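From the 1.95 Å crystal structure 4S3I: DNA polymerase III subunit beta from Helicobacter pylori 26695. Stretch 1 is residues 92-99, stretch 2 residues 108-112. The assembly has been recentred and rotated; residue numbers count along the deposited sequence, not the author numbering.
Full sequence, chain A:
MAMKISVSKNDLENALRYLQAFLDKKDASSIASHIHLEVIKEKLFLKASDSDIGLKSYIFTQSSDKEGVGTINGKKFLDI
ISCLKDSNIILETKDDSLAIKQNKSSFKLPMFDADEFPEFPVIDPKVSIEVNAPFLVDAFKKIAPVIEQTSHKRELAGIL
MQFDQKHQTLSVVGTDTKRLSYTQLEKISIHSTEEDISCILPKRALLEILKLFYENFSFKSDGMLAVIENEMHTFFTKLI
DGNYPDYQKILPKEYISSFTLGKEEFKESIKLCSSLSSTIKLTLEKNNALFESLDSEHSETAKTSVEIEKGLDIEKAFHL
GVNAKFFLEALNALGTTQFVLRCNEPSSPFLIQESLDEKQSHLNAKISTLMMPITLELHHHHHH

Stretch 1, residues 92-99: ETKDDSLA
Stretch 2 (108-112) KLPMF

Stretch 1 is a tight hairpin: strands 92-94 and 97-99 are joined by a type II' turn from Lys-94 to Ser-97. Asp-95 takes the unusual phi/psi of 49/-114° at the first corner, and Asp-96 follows at -99/25°. Lys-94 N donates to Ser-97 O (2.8 Å), while the return bond from Ser-97 N to Lys-94 O (3.0 Å) is weak; beyond it, Glu-92 N donates to Ala-99 O (3.0 Å) and Ala-99 N to Glu-92 O (2.8 Å).

Strand 108-110 runs antiparallel to 97-99, at 156°, with axes 4.6 Å apart at closest approach. Leu-98 and Leu-109 form the hydrogen-bonded pair, CA to CA 5.3 Å: Leu-98 N reaches Leu-109 O at 2.8 Å, and Leu-109 N reaches Leu-98 O at 3.0 Å. Ser-97 with Pro-110 and Ala-99 with Lys-108 are non-hydrogen-bonded pairs, CA to CA 4.4 and 4.6 Å. Proline, lacking an amide hydrogen, fits such a site. Past the strand, Met-111 N donates to Asp-96 O at 2.7 Å, nearly linear at 173°.

Side chains alternate. Both leucines, buried as suits their apolar chains, share one face, Leu-98 with chi1 t and chi2 p, Leu-109 m and t. Ser-97 (t), Ala-99, Lys-108 and Pro-110 occupy the other; the lysine, m, t, m, m, leads its end away, so its charged amine can bond elsewhere in the structure.

Met-111 (m, t, m), pointing toward stretch 1, has the most area covered. Its flexible, apolar chain places CG 4.0 Å from Leu-98 CB and CE 3.8 Å from Thr-93 CG2; Thr-93 is p. At the exposed turn, Asp-95 (p) accepts a very short bond, 2.4 Å, from Asp-96 N to Asp-95 OD1, and Lys-94 NZ forms a salt bridge with Glu-92 OE2 (2.9 Å).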

# COMPACT_ATOMS: atom_id res chain seq x y z
N GLU A 92 -8.93 -31.90 12.37
CA GLU A 92 -8.76 -33.20 13.01
C GLU A 92 -7.30 -33.61 13.03
O GLU A 92 -6.63 -33.61 12.00
CB GLU A 92 -9.58 -34.26 12.27
CG GLU A 92 -9.41 -35.69 12.81
CD GLU A 92 -10.39 -36.67 12.19
OE1 GLU A 92 -11.09 -36.30 11.22
OE2 GLU A 92 -10.46 -37.82 12.68
N THR A 93 -6.79 -33.98 14.20
CA THR A 93 -5.40 -34.42 14.28
C THR A 93 -5.28 -35.84 13.78
O THR A 93 -6.19 -36.66 13.92
CB THR A 93 -4.84 -34.32 15.70
OG1 THR A 93 -5.64 -35.12 16.57
CG2 THR A 93 -4.84 -32.88 16.18
N LYS A 94 -4.13 -36.13 13.17
CA LYS A 94 -3.82 -37.46 12.69
C LYS A 94 -2.32 -37.61 12.90
O LYS A 94 -1.54 -36.97 12.21
CB LYS A 94 -4.19 -37.58 11.21
CG LYS A 94 -5.48 -38.37 10.93
CD LYS A 94 -6.73 -37.49 10.86
CE LYS A 94 -7.96 -38.29 10.42
NZ LYS A 94 -8.37 -39.34 11.40
N ASP A 95 -1.94 -38.42 13.88
CA ASP A 95 -0.55 -38.50 14.38
C ASP A 95 0.12 -37.14 14.71
O ASP A 95 -0.29 -36.43 15.63
CB ASP A 95 0.34 -39.41 13.50
CG ASP A 95 0.58 -38.86 12.10
OD1 ASP A 95 1.51 -38.03 11.95
OD2 ASP A 95 -0.15 -39.24 11.17
N ASP A 96 1.15 -36.79 13.94
CA ASP A 96 1.98 -35.61 14.16
C ASP A 96 1.49 -34.53 13.21
O ASP A 96 2.24 -33.62 12.83
CB ASP A 96 3.42 -35.98 13.80
CG ASP A 96 4.46 -35.24 14.63
OD1 ASP A 96 4.10 -34.32 15.39
OD2 ASP A 96 5.66 -35.60 14.51
N SER A 97 0.23 -34.62 12.80
CA SER A 97 -0.25 -33.83 11.68
C SER A 97 -1.66 -33.32 11.92
O SER A 97 -2.48 -34.02 12.54
CB SER A 97 -0.19 -34.68 10.41
OG SER A 97 -0.84 -34.04 9.34
N LEU A 98 -1.94 -32.11 11.46
CA LEU A 98 -3.29 -31.56 11.57
C LEU A 98 -3.97 -31.60 10.21
O LEU A 98 -3.44 -31.06 9.23
CB LEU A 98 -3.26 -30.11 12.04
CG LEU A 98 -4.67 -29.52 12.18
CD1 LEU A 98 -5.42 -30.27 13.28
CD2 LEU A 98 -4.69 -28.02 12.44
N ALA A 99 -5.13 -32.24 10.13
CA ALA A 99 -5.88 -32.28 8.87
C ALA A 99 -6.94 -31.18 8.84
O ALA A 99 -7.61 -30.94 9.84
CB ALA A 99 -6.52 -33.65 8.65
N LYS A 108 -3.07 -31.07 4.86
CA LYS A 108 -2.33 -31.56 6.02
C LYS A 108 -1.16 -30.64 6.34
O LYS A 108 -0.46 -30.18 5.43
CB LYS A 108 -1.85 -32.99 5.78
CG LYS A 108 -2.95 -34.04 5.84
CD LYS A 108 -2.39 -35.45 5.70
CE LYS A 108 -1.48 -35.59 4.47
NZ LYS A 108 -2.21 -35.62 3.16
N LEU A 109 -0.96 -30.36 7.62
CA LEU A 109 0.19 -29.58 8.06
C LEU A 109 0.82 -30.27 9.26
O LEU A 109 0.11 -30.84 10.10
CB LEU A 109 -0.20 -28.13 8.39
CG LEU A 109 -0.52 -27.22 7.21
CD1 LEU A 109 -1.05 -25.87 7.67
CD2 LEU A 109 0.72 -27.02 6.34
N PRO A 110 2.15 -30.22 9.36
CA PRO A 110 2.81 -30.94 10.44
C PRO A 110 2.67 -30.20 11.78
O PRO A 110 2.71 -28.97 11.80
CB PRO A 110 4.28 -30.96 10.00
CG PRO A 110 4.43 -29.67 9.17
CD PRO A 110 3.09 -29.47 8.50
N MET A 111 2.49 -30.94 12.87
CA MET A 111 2.42 -30.33 14.19
C MET A 111 3.75 -30.50 14.91
O MET A 111 4.49 -31.45 14.63
CB MET A 111 1.29 -30.98 15.00
CG MET A 111 -0.08 -30.93 14.33
SD MET A 111 -1.35 -31.15 15.59
CE MET A 111 -1.07 -32.85 16.09
N PHE A 112 4.06 -29.61 15.85
CA PHE A 112 5.23 -29.79 16.71
C PHE A 112 4.82 -30.31 18.10
O PHE A 112 3.63 -30.33 18.43
CB PHE A 112 6.00 -28.47 16.86
CG PHE A 112 6.67 -28.00 15.60
CD1 PHE A 112 7.25 -28.91 14.72
CD2 PHE A 112 6.74 -26.66 15.29
CE1 PHE A 112 7.88 -28.48 13.54
CE2 PHE A 112 7.36 -26.21 14.13
CZ PHE A 112 7.92 -27.12 13.25